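Local coordinates for protein putative alpha-L-fucosidase (Bacteroides thetaiotaomicron, PDB 4H41) that probably acts as a glycoside hydrolase, putatively an alpha-L-fucosidase, in the breakdown of host glycans, and is built on a TIM-barrel fold, at residues Gly36-Glu41 with Ile72-Gly77; Thr83-Tyr88 with Lys148-Lys153; Phe116-Tyr121 with Lys155-Trp160; Tyr141-Val146 with Lys182-Ile187. One frame throughout, in Å; residues are numbered along the deposited sequence.

Contact 1 (Gly36-Glu41 with Ile72-Gly77); sequences GTFLDE and IMIRSG
F38 with I72 and L39 with M73 form successive bridges between two parallel strands, whose touching parts diverge by 26°. I72 serves the ladder with both backbone groups: its N donates to T37 O, and its O accepts from L39 N at 2.8 Å. Further on, I74 N bonds L39 O, which E41 N also reaches from the opposite face of the carbonyl plane, closing the inverse gamma turn centred on D40. R75 N ends the series on E41 O with an almost straight N-H...O angle of 171°.

Packing is tightest round the F38 ring. Chi1 of -72° sets CG anti to the carbonyl carbon; from there F38 CE1 lies 3.6 Å from I72 CG2. F38 CD1 is 3.7 Å from I74 CG1; the two side chains cross at about a right angle, with I74 CD1 over one face of the F38 ring. Y161 adds an edge-to-face contact. On the other face of the sheet, toward helices 53-65 and 101-111, L39 CD1 keeps 4.5 Å from M73 CB, a looser fit.

Another loose part holds a bridging water, though its residues are buried too. D40 OD1 and R75 NH1 stand 4.3 Å apart, and the water spans them, giving a hydrogen to D40 OD1 at 2.6 Å and accepting from R75 NH1. The guanidinium meets this water at its edge, with I74 CG2 against one face. S43 OG is hydrogen-bonded to D40 OD2, and I42 O to R75 NH1. The water-bridged opposite charges would probably steady the arginine at the C-terminal ends of the strands, where TIM-barrel enzymes carry their active sites.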
# COMPACT_ATOMS: atom_id res chain seq x y z
N GLY B 36 0.32 -22.99 13.09
CA GLY B 36 -0.49 -23.12 11.89
C GLY B 36 -0.61 -21.82 11.15
O GLY B 36 -0.48 -20.73 11.73
N THR B 37 -0.83 -21.91 9.82
CA THR B 37 -1.09 -20.72 9.04
C THR B 37 -2.12 -21.01 8.00
O THR B 37 -2.18 -22.13 7.46
CB THR B 37 0.17 -20.14 8.38
OG1 THR B 37 -0.16 -18.92 7.70
CG2 THR B 37 0.83 -21.09 7.43
N PHE B 38 -2.91 -19.99 7.70
CA PHE B 38 -3.73 -20.00 6.52
C PHE B 38 -2.84 -19.87 5.32
O PHE B 38 -1.71 -19.36 5.41
CB PHE B 38 -4.77 -18.89 6.50
CG PHE B 38 -5.88 -19.15 7.48
CD1 PHE B 38 -6.95 -19.97 7.15
CD2 PHE B 38 -5.84 -18.62 8.76
CE1 PHE B 38 -8.00 -20.18 8.04
CE2 PHE B 38 -6.89 -18.85 9.67
CZ PHE B 38 -7.95 -19.65 9.31
N LEU B 39 -3.36 -20.34 4.22
CA LEU B 39 -2.85 -20.20 2.87
C LEU B 39 -3.92 -19.37 2.22
O LEU B 39 -5.02 -19.89 2.03
CB LEU B 39 -2.66 -21.57 2.18
CG LEU B 39 -1.83 -22.61 2.91
CD1 LEU B 39 -2.06 -23.97 2.30
CD2 LEU B 39 -0.38 -22.23 2.91
N ASP B 40 -3.65 -18.10 1.87
CA ASP B 40 -4.69 -17.18 1.44
C ASP B 40 -5.11 -17.36 -0.01
O ASP B 40 -4.87 -16.51 -0.86
CB ASP B 40 -4.25 -15.74 1.69
CG ASP B 40 -5.38 -14.74 1.49
OD1 ASP B 40 -6.55 -15.09 1.78
OD2 ASP B 40 -5.08 -13.60 1.09
N GLU B 41 -5.79 -18.48 -0.27
CA GLU B 41 -6.38 -18.84 -1.54
C GLU B 41 -7.79 -19.37 -1.26
O GLU B 41 -7.86 -20.27 -0.46
CB GLU B 41 -5.56 -19.95 -2.22
CG GLU B 41 -4.16 -19.54 -2.61
CD GLU B 41 -4.04 -18.66 -3.83
OE1 GLU B 41 -5.06 -18.43 -4.53
OE2 GLU B 41 -2.89 -18.25 -4.11
N ILE B 72 -3.76 -24.25 6.29
CA ILE B 72 -5.19 -24.21 6.05
C ILE B 72 -5.49 -23.39 4.82
O ILE B 72 -5.35 -22.15 4.86
CB ILE B 72 -5.93 -23.61 7.26
CG1 ILE B 72 -5.59 -24.33 8.60
CG2 ILE B 72 -7.44 -23.60 6.96
CD1 ILE B 72 -4.85 -23.47 9.58
N MSE B 73 -5.98 -24.04 3.75
CA MSE B 73 -6.34 -23.31 2.53
C MSE B 73 -7.65 -22.64 2.81
O MSE B 73 -8.61 -23.32 3.10
CB MSE B 73 -6.42 -24.25 1.33
CG MSE B 73 -6.40 -23.47 0.01
SE MSE B 73 -6.70 -24.68 -1.47
CE MSE B 73 -8.41 -25.19 -0.99
N ILE B 74 -7.66 -21.33 2.87
CA ILE B 74 -8.78 -20.60 3.49
C ILE B 74 -10.14 -20.80 2.83
O ILE B 74 -11.12 -20.95 3.55
CB ILE B 74 -8.41 -19.10 3.70
CG1 ILE B 74 -9.33 -18.45 4.74
CG2 ILE B 74 -8.40 -18.34 2.40
CD1 ILE B 74 -8.82 -17.09 5.28
N ARG B 75 -10.24 -20.85 1.50
CA ARG B 75 -11.51 -21.12 0.83
C ARG B 75 -11.26 -21.67 -0.55
O ARG B 75 -10.58 -21.07 -1.39
CB ARG B 75 -12.45 -19.90 0.80
CG ARG B 75 -11.92 -18.67 0.11
CD ARG B 75 -12.76 -17.45 0.44
NE ARG B 75 -12.70 -17.06 1.85
CZ ARG B 75 -11.79 -16.27 2.41
NH1 ARG B 75 -10.79 -15.76 1.69
NH2 ARG B 75 -11.85 -16.00 3.71
N SER B 76 -11.76 -22.90 -0.77
CA SER B 76 -11.53 -23.64 -1.98
C SER B 76 -12.07 -22.95 -3.24
O SER B 76 -11.62 -23.24 -4.35
CB SER B 76 -12.08 -25.05 -1.87
OG SER B 76 -13.46 -25.07 -1.53
N GLY B 77 -12.97 -22.01 -3.04
CA GLY B 77 -13.36 -21.07 -4.06
C GLY B 77 -14.03 -19.86 -3.46
O GLY B 77 -14.43 -19.86 -2.28
O HOH W 1 -8.75 -13.75 2.37

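Contact 2 (Thr83-Tyr88 with Lys148-Lys153); sequences TYPSPY and KMYGEK
Y84 OH and S86 OG both hydrogen-bond to E145 OE2, so one carboxylate oxygen grips two hydroxyls of the first segment, while across the contact Y84 CB lies 3.5 Å from Y150 OH. That phenolic oxygen is itself hydrogen-bonded to D100 OD2, and P85 CD packs 3.7 Å from Y150 OH. The two tyrosine rings form an offset edge-to-face (T-shaped) pair, the edge of Y150 turned toward the face of Y84. Their planes stand at 90°, and the centroids are 5.7 Å apart. The closest ring atoms are Y150 CE2 and Y84 CD2, at 3.7 Å. The Y84 side chain also touches V142 and V146 of helix 136-151.

M149, a selenomethionine, meets Y84 at the ring edge. Its chain bends at the last torsion (chi3 72°), which puts CE near the ring plane, 4.2 Å from Y84 CD2. The selenium itself is 5.5 Å from the Y84 centroid, so this Met-aromatic contact is made at the rim. M149 CE also rests on the carbonyl oxygen of P85, and P87 meets M149 tip to tip, with P87 CD 3.9 Å from M149 SE.

P85 centres an inverse gamma turn and S86 is the N-cap of helix 87-91, its OG bonded to L89 N. A proline-rich turn leading into a capped helix is thus laid against the C-terminal half of helix 136-151, in the outer layer of a TIM barrel.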
# COMPACT_ATOMS: atom_id res chain seq x y z
N THR B 83 -9.77 -23.01 -6.60
CA THR B 83 -8.40 -23.45 -6.33
C THR B 83 -8.07 -24.80 -6.94
O THR B 83 -6.93 -25.24 -6.83
CB THR B 83 -8.19 -23.54 -4.81
OG1 THR B 83 -9.05 -24.53 -4.26
CG2 THR B 83 -8.37 -22.22 -4.13
N TYR B 84 -9.05 -25.50 -7.50
CA TYR B 84 -8.84 -26.82 -8.09
C TYR B 84 -9.87 -27.02 -9.22
O TYR B 84 -10.87 -26.29 -9.24
CB TYR B 84 -8.95 -27.91 -7.01
CG TYR B 84 -10.37 -28.14 -6.52
CD1 TYR B 84 -10.96 -27.28 -5.61
CD2 TYR B 84 -11.12 -29.22 -6.99
CE1 TYR B 84 -12.28 -27.46 -5.20
CE2 TYR B 84 -12.42 -29.43 -6.55
CZ TYR B 84 -12.98 -28.59 -5.60
OH TYR B 84 -14.29 -28.70 -5.25
N PRO B 85 -9.68 -28.01 -10.12
CA PRO B 85 -10.60 -28.16 -11.26
C PRO B 85 -11.86 -28.90 -10.86
O PRO B 85 -12.02 -30.08 -11.14
CB PRO B 85 -9.76 -28.94 -12.29
CG PRO B 85 -8.82 -29.74 -11.47
CD PRO B 85 -8.52 -28.91 -10.24
N SER B 86 -12.75 -28.19 -10.16
CA SER B 86 -14.00 -28.73 -9.65
C SER B 86 -15.00 -29.05 -10.75
O SER B 86 -15.55 -28.12 -11.33
CB SER B 86 -14.65 -27.71 -8.70
OG SER B 86 -16.01 -28.01 -8.42
N PRO B 87 -15.37 -30.33 -10.99
CA PRO B 87 -16.40 -30.60 -12.01
C PRO B 87 -17.71 -29.87 -11.69
O PRO B 87 -18.32 -29.31 -12.58
CB PRO B 87 -16.57 -32.14 -11.95
CG PRO B 87 -15.30 -32.63 -11.39
CD PRO B 87 -14.82 -31.59 -10.44
N TYR B 88 -18.09 -29.79 -10.42
CA TYR B 88 -19.33 -29.11 -10.03
C TYR B 88 -19.28 -27.61 -10.30
O TYR B 88 -20.19 -27.08 -10.93
CB TYR B 88 -19.65 -29.38 -8.55
CG TYR B 88 -20.83 -28.59 -8.04
CD1 TYR B 88 -22.13 -28.96 -8.35
CD2 TYR B 88 -20.65 -27.47 -7.23
CE1 TYR B 88 -23.22 -28.24 -7.87
CE2 TYR B 88 -21.72 -26.73 -6.78
CZ TYR B 88 -23.01 -27.12 -7.08
OH TYR B 88 -24.10 -26.43 -6.60
N LYS B 148 -13.42 -37.51 -2.63
CA LYS B 148 -13.11 -38.53 -3.64
C LYS B 148 -11.85 -38.22 -4.42
O LYS B 148 -11.05 -39.11 -4.66
CB LYS B 148 -14.28 -38.70 -4.60
CG LYS B 148 -15.49 -39.37 -3.93
CD LYS B 148 -16.77 -39.20 -4.74
N MSE B 149 -11.68 -36.95 -4.81
CA MSE B 149 -10.55 -36.53 -5.64
C MSE B 149 -9.25 -36.38 -4.85
O MSE B 149 -8.19 -36.68 -5.38
CB MSE B 149 -10.88 -35.19 -6.32
CG MSE B 149 -11.98 -35.29 -7.38
SE MSE B 149 -12.59 -33.45 -7.87
CE MSE B 149 -10.98 -32.95 -8.89
N TYR B 150 -9.34 -35.93 -3.60
CA TYR B 150 -8.16 -35.63 -2.78
C TYR B 150 -8.11 -36.36 -1.43
O TYR B 150 -7.06 -36.89 -1.09
CB TYR B 150 -8.10 -34.11 -2.53
CG TYR B 150 -8.05 -33.30 -3.80
CD1 TYR B 150 -6.87 -33.19 -4.54
CD2 TYR B 150 -9.17 -32.61 -4.26
CE1 TYR B 150 -6.85 -32.54 -5.77
CE2 TYR B 150 -9.15 -31.95 -5.48
CZ TYR B 150 -7.97 -31.87 -6.21
OH TYR B 150 -7.96 -31.24 -7.40
N GLY B 151 -9.17 -36.29 -0.64
CA GLY B 151 -9.18 -36.84 0.72
C GLY B 151 -8.80 -38.30 0.83
O GLY B 151 -8.06 -38.67 1.74
N GLU B 152 -9.25 -39.11 -0.15
CA GLU B 152 -8.95 -40.55 -0.20
C GLU B 152 -7.59 -40.86 -0.80
O GLU B 152 -7.16 -42.00 -0.74
CB GLU B 152 -10.01 -41.28 -1.05
CG GLU B 152 -11.37 -41.32 -0.38
CD GLU B 152 -12.39 -42.19 -1.09
OE1 GLU B 152 -12.31 -42.31 -2.33
OE2 GLU B 152 -13.30 -42.69 -0.40
N LYS B 153 -6.94 -39.89 -1.46
CA LYS B 153 -5.68 -40.14 -2.18
C LYS B 153 -4.44 -39.52 -1.59
O LYS B 153 -3.35 -39.99 -1.91
CB LYS B 153 -5.83 -39.62 -3.63
CG LYS B 153 -6.97 -40.32 -4.37
CD LYS B 153 -6.98 -39.98 -5.84
CE LYS B 153 -8.19 -40.56 -6.53
NZ LYS B 153 -8.28 -40.11 -7.94

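Contact 3 (Phe116-Tyr121 with Lys155-Trp160); sequences FYFGLY and KSFGGW
Strands 116-119 and 157-160 run parallel with a twist of 41° between their directions, joined by F116 N to S156 O, G158 N to F116 O at 2.8 Å, and F118 N to G159 O.

Y117 lies on the face of the sheet that also carries I72. Its ring lies flat against the neighbouring strand: G159 CA sits 3.8 Å from the ring centroid and 16° off its normal, a clear CH-pi contact. The absence of a side chain at G159 is what admits the ring, since a CB there would collide with Y117 CE2. Y117 CD2 reaches on to W160 N at 3.5 Å. An alanine in place of Y117 would probably open a gap over G159 and leave its CA-H without the aromatic face.

The opposite face gathers F116, F118, F157 and W160. F118 points its CG anti to the backbone N (chi1 -177°), and its CB meets F157 CZ at 3.6 Å. F118 CD2 touches W160 CZ3 at 3.8 Å, the two ring planes being steeply inclined, and L120 CD2 adds a contact to W160 CE3. F157 CE1 lies over one face of the W160 indole, toward its rim. Helix 136-151 packs on F118 and L120, and the indole NE1 is bonded to S188 OG. F157 and G158 also line the pocket that holds a polyether.

Chemically, the contact is almost wholly apolar outside the backbone ladder, so beyond the three backbone hydrogen bonds, cohesion between the strands probably rests on ring packing and on the room left by side-chain-free G159.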
# COMPACT_ATOMS: atom_id res chain seq x y z
N PHE B 116 -2.79 -30.71 6.27
CA PHE B 116 -3.49 -29.78 5.41
C PHE B 116 -4.97 -29.78 5.78
O PHE B 116 -5.57 -30.85 5.87
CB PHE B 116 -3.30 -30.16 3.92
CG PHE B 116 -4.15 -29.36 2.96
CD1 PHE B 116 -5.39 -29.83 2.55
CD2 PHE B 116 -3.69 -28.17 2.43
CE1 PHE B 116 -6.13 -29.14 1.60
CE2 PHE B 116 -4.46 -27.45 1.52
CZ PHE B 116 -5.65 -27.97 1.07
N TYR B 117 -5.55 -28.58 5.98
CA TYR B 117 -6.98 -28.38 6.21
C TYR B 117 -7.59 -27.74 4.95
O TYR B 117 -7.09 -26.74 4.47
CB TYR B 117 -7.26 -27.48 7.41
CG TYR B 117 -7.17 -28.16 8.74
CD1 TYR B 117 -5.97 -28.71 9.19
CD2 TYR B 117 -8.26 -28.17 9.61
CE1 TYR B 117 -5.87 -29.29 10.46
CE2 TYR B 117 -8.16 -28.75 10.88
CZ TYR B 117 -6.96 -29.28 11.31
OH TYR B 117 -6.85 -29.83 12.55
N PHE B 118 -8.71 -28.29 4.50
CA PHE B 118 -9.43 -27.84 3.32
C PHE B 118 -10.50 -26.83 3.68
O PHE B 118 -11.42 -27.16 4.40
CB PHE B 118 -10.07 -29.07 2.63
CG PHE B 118 -10.78 -28.72 1.35
CD1 PHE B 118 -10.09 -28.66 0.16
CD2 PHE B 118 -12.13 -28.39 1.36
CE1 PHE B 118 -10.74 -28.33 -1.02
CE2 PHE B 118 -12.80 -28.09 0.16
CZ PHE B 118 -12.10 -28.08 -1.02
N GLY B 119 -10.38 -25.62 3.18
CA GLY B 119 -11.39 -24.58 3.41
C GLY B 119 -12.59 -24.76 2.50
O GLY B 119 -12.44 -24.93 1.28
N LEU B 120 -13.79 -24.64 3.05
CA LEU B 120 -15.00 -24.80 2.26
C LEU B 120 -15.19 -23.65 1.29
O LEU B 120 -14.61 -22.57 1.41
CB LEU B 120 -16.23 -24.96 3.18
CG LEU B 120 -16.23 -26.20 4.09
CD1 LEU B 120 -17.56 -26.37 4.78
CD2 LEU B 120 -15.88 -27.48 3.28
N TYR B 121 -16.04 -23.92 0.29
CA TYR B 121 -16.33 -22.98 -0.77
C TYR B 121 -17.16 -21.80 -0.24
O TYR B 121 -18.09 -22.00 0.55
CB TYR B 121 -17.06 -23.71 -1.91
CG TYR B 121 -17.54 -22.81 -3.02
CD1 TYR B 121 -16.64 -22.17 -3.86
CD2 TYR B 121 -18.89 -22.56 -3.20
CE1 TYR B 121 -17.08 -21.31 -4.87
CE2 TYR B 121 -19.34 -21.70 -4.19
CZ TYR B 121 -18.44 -21.06 -5.02
OH TYR B 121 -18.94 -20.19 -5.94
N LYS B 155 -2.19 -38.37 1.75
CA LYS B 155 -1.89 -38.61 3.15
C LYS B 155 -2.04 -37.36 4.00
O LYS B 155 -2.49 -37.45 5.14
CB LYS B 155 -0.43 -39.10 3.22
CG LYS B 155 0.17 -39.38 4.59
CD LYS B 155 1.61 -39.80 4.37
CE LYS B 155 2.43 -40.03 5.61
NZ LYS B 155 3.85 -40.32 5.26
N SER B 156 -1.68 -36.20 3.46
CA SER B 156 -1.67 -34.97 4.25
C SER B 156 -3.06 -34.31 4.42
O SER B 156 -3.16 -33.34 5.15
CB SER B 156 -0.69 -34.00 3.62
OG SER B 156 -1.13 -33.67 2.31
N PHE B 157 -4.12 -34.82 3.78
CA PHE B 157 -5.47 -34.26 3.97
C PHE B 157 -5.92 -34.58 5.40
O PHE B 157 -6.31 -35.72 5.68
CB PHE B 157 -6.43 -34.83 2.92
CG PHE B 157 -7.72 -34.03 2.78
CD1 PHE B 157 -8.67 -34.03 3.79
CD2 PHE B 157 -8.01 -33.37 1.60
CE1 PHE B 157 -9.85 -33.30 3.66
CE2 PHE B 157 -9.22 -32.68 1.45
CZ PHE B 157 -10.13 -32.65 2.48
N GLY B 158 -5.85 -33.60 6.29
CA GLY B 158 -6.08 -33.83 7.70
C GLY B 158 -7.20 -33.13 8.41
O GLY B 158 -7.33 -33.29 9.62
N GLY B 159 -7.96 -32.33 7.70
CA GLY B 159 -9.00 -31.56 8.33
C GLY B 159 -9.75 -30.65 7.41
O GLY B 159 -9.42 -30.53 6.22
N TRP B 160 -10.78 -30.01 7.97
CA TRP B 160 -11.68 -29.12 7.26
C TRP B 160 -11.78 -27.79 7.96
O TRP B 160 -11.89 -27.74 9.18
CB TRP B 160 -13.08 -29.74 7.21
CG TRP B 160 -13.12 -31.13 6.65
CD1 TRP B 160 -12.97 -32.30 7.33
CD2 TRP B 160 -13.34 -31.49 5.27
NE1 TRP B 160 -13.19 -33.37 6.49
CE2 TRP B 160 -13.39 -32.91 5.21
CE3 TRP B 160 -13.51 -30.76 4.09
CZ2 TRP B 160 -13.60 -33.60 4.01
CZ3 TRP B 160 -13.78 -31.46 2.90
CH2 TRP B 160 -13.82 -32.86 2.88

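Contact 4 (Tyr141-Val146 with Lys182-Ile187); sequences YVIDEV and KQCKDI
I143 is the central side chain of this contact: it projects from helix 141-146 and is met by Q183, C184 and I187 of helix 182-187. The helix segments run nearly parallel, 17° apart with axes 10.1 Å from each other.

Q183 and I143 lie obliquely to one another. Q183 starts with CG anti to the backbone N (chi1 -165°), and its extended chain brings the amide against I143: Q183 OE1 is 3.5 Å from I143 CD1, and Q183 NE2 lies 3.7 Å from I143 CB. The amide then bonds through NE2 to K140 O. I143 CD1 also meets C184 SG at 3.7 Å. The other branch, I143 CG2, faces I187 CG2 at 3.7 Å, and I187 CD1 reaches past it to D144 CA at 3.7 Å. Beneath, W160 of strand 157-162 packs on I143, C184 and I187 alike.

An alanine in place of Q183 would probably leave K140 O without this side-chain donor and strip the amide from beside I143.

With no polar bond between the two segments themselves, their association is probably governed by apolar fit, while the glutamine adds a polar tie to the preceding turn of the facing helix.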
# COMPACT_ATOMS: atom_id res chain seq x y z
N TYR B 141 -21.83 -30.53 -2.71
CA TYR B 141 -21.16 -31.09 -3.88
C TYR B 141 -19.66 -31.00 -3.76
O TYR B 141 -18.97 -31.94 -4.12
CB TYR B 141 -21.61 -30.37 -5.15
CG TYR B 141 -23.07 -30.58 -5.44
CD1 TYR B 141 -23.51 -31.68 -6.15
CD2 TYR B 141 -24.02 -29.70 -4.93
CE1 TYR B 141 -24.87 -31.89 -6.41
CE2 TYR B 141 -25.38 -29.90 -5.16
CZ TYR B 141 -25.80 -31.00 -5.90
OH TYR B 141 -27.14 -31.20 -6.12
N VAL B 142 -19.15 -29.86 -3.25
CA VAL B 142 -17.71 -29.65 -3.09
C VAL B 142 -17.12 -30.67 -2.12
O VAL B 142 -16.11 -31.30 -2.45
CB VAL B 142 -17.39 -28.20 -2.66
CG1 VAL B 142 -15.93 -28.05 -2.18
CG2 VAL B 142 -17.68 -27.21 -3.80
N ILE B 143 -17.70 -30.80 -0.93
CA ILE B 143 -17.23 -31.78 0.05
C ILE B 143 -17.19 -33.18 -0.58
O ILE B 143 -16.19 -33.86 -0.45
CB ILE B 143 -18.09 -31.74 1.33
CG1 ILE B 143 -17.90 -30.38 2.07
CG2 ILE B 143 -17.75 -32.92 2.29
CD1 ILE B 143 -19.06 -30.03 3.10
N ASP B 144 -18.26 -33.60 -1.25
CA ASP B 144 -18.35 -34.94 -1.86
C ASP B 144 -17.22 -35.18 -2.89
O ASP B 144 -16.49 -36.16 -2.79
CB ASP B 144 -19.70 -35.13 -2.53
CG ASP B 144 -19.77 -36.39 -3.39
OD1 ASP B 144 -19.61 -37.51 -2.82
OD2 ASP B 144 -19.87 -36.26 -4.65
N GLU B 145 -17.01 -34.24 -3.80
CA GLU B 145 -16.02 -34.45 -4.87
C GLU B 145 -14.59 -34.33 -4.35
O GLU B 145 -13.72 -35.09 -4.75
CB GLU B 145 -16.27 -33.51 -6.09
CG GLU B 145 -16.02 -32.05 -5.84
CD GLU B 145 -16.30 -31.10 -6.99
OE1 GLU B 145 -17.03 -31.45 -7.94
OE2 GLU B 145 -15.80 -29.96 -6.90
N VAL B 146 -14.36 -33.43 -3.41
CA VAL B 146 -13.05 -33.23 -2.83
C VAL B 146 -12.61 -34.44 -1.99
O VAL B 146 -11.44 -34.79 -2.04
CB VAL B 146 -13.04 -31.89 -2.05
CG1 VAL B 146 -11.96 -31.86 -1.00
CG2 VAL B 146 -12.88 -30.74 -3.04
N LYS B 182 -21.17 -31.68 9.88
CA LYS B 182 -21.62 -33.09 9.85
C LYS B 182 -21.18 -33.78 8.55
O LYS B 182 -20.74 -34.92 8.60
CB LYS B 182 -23.13 -33.18 10.00
CG LYS B 182 -23.62 -34.64 9.97
CD LYS B 182 -25.02 -34.82 10.42
CE LYS B 182 -25.55 -36.22 10.07
NZ LYS B 182 -24.77 -37.28 10.79
N GLN B 183 -21.36 -33.12 7.40
CA GLN B 183 -20.98 -33.76 6.13
C GLN B 183 -19.48 -33.98 6.06
O GLN B 183 -19.04 -35.04 5.66
CB GLN B 183 -21.44 -32.96 4.94
CG GLN B 183 -21.37 -33.79 3.66
CD GLN B 183 -21.64 -32.99 2.43
OE1 GLN B 183 -22.01 -31.82 2.52
NE2 GLN B 183 -21.35 -33.57 1.26
N CYS B 184 -18.70 -33.00 6.49
CA CYS B 184 -17.24 -33.15 6.54
C CYS B 184 -16.83 -34.36 7.39
O CYS B 184 -15.99 -35.17 6.99
CB CYS B 184 -16.61 -31.87 7.09
SG CYS B 184 -16.74 -30.48 5.95
N LYS B 185 -17.38 -34.45 8.57
CA LYS B 185 -17.02 -35.52 9.49
C LYS B 185 -17.47 -36.88 9.00
O LYS B 185 -16.71 -37.84 9.08
CB LYS B 185 -17.60 -35.26 10.88
CG LYS B 185 -16.82 -34.17 11.60
CD LYS B 185 -16.87 -34.26 13.07
CE LYS B 185 -15.86 -33.33 13.71
NZ LYS B 185 -14.53 -33.97 13.83
N ASP B 186 -18.70 -36.96 8.50
CA ASP B 186 -19.25 -38.23 7.98
C ASP B 186 -18.44 -38.76 6.82
O ASP B 186 -18.09 -39.94 6.82
CB ASP B 186 -20.70 -38.04 7.52
CG ASP B 186 -21.73 -37.95 8.62
OD1 ASP B 186 -21.39 -38.24 9.78
OD2 ASP B 186 -22.89 -37.59 8.32
N ILE B 187 -18.12 -37.90 5.82
CA ILE B 187 -17.45 -38.37 4.62
C ILE B 187 -16.02 -38.75 4.91
O ILE B 187 -15.47 -39.58 4.19
CB ILE B 187 -17.55 -37.33 3.46
CG1 ILE B 187 -17.47 -38.03 2.10
CG2 ILE B 187 -16.49 -36.20 3.60
CD1 ILE B 187 -17.81 -37.20 1.00

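From the N terminus, contact 1 closes first, at G77, joining strands 34-39 and 70-73 across helix 53-65 as one beta-alpha-beta unit. Contact 2 opens directly afterwards, at T83, and S76 O to T83 OG1 links the two. The remaining three interleave: 116-121 and 141-146 both begin inside the span of contact 2, yet their partners 155-160 and 182-187 lie beyond it, so contacts 3 and 4 cross contact 2 and each other. Contact 3 extends the barrel wall begun by contact 1, strands 70-73 and 115-119 being neighbours. Contacts 2 and 4 share helix 136-151, which packs on that wall, V146 against F118.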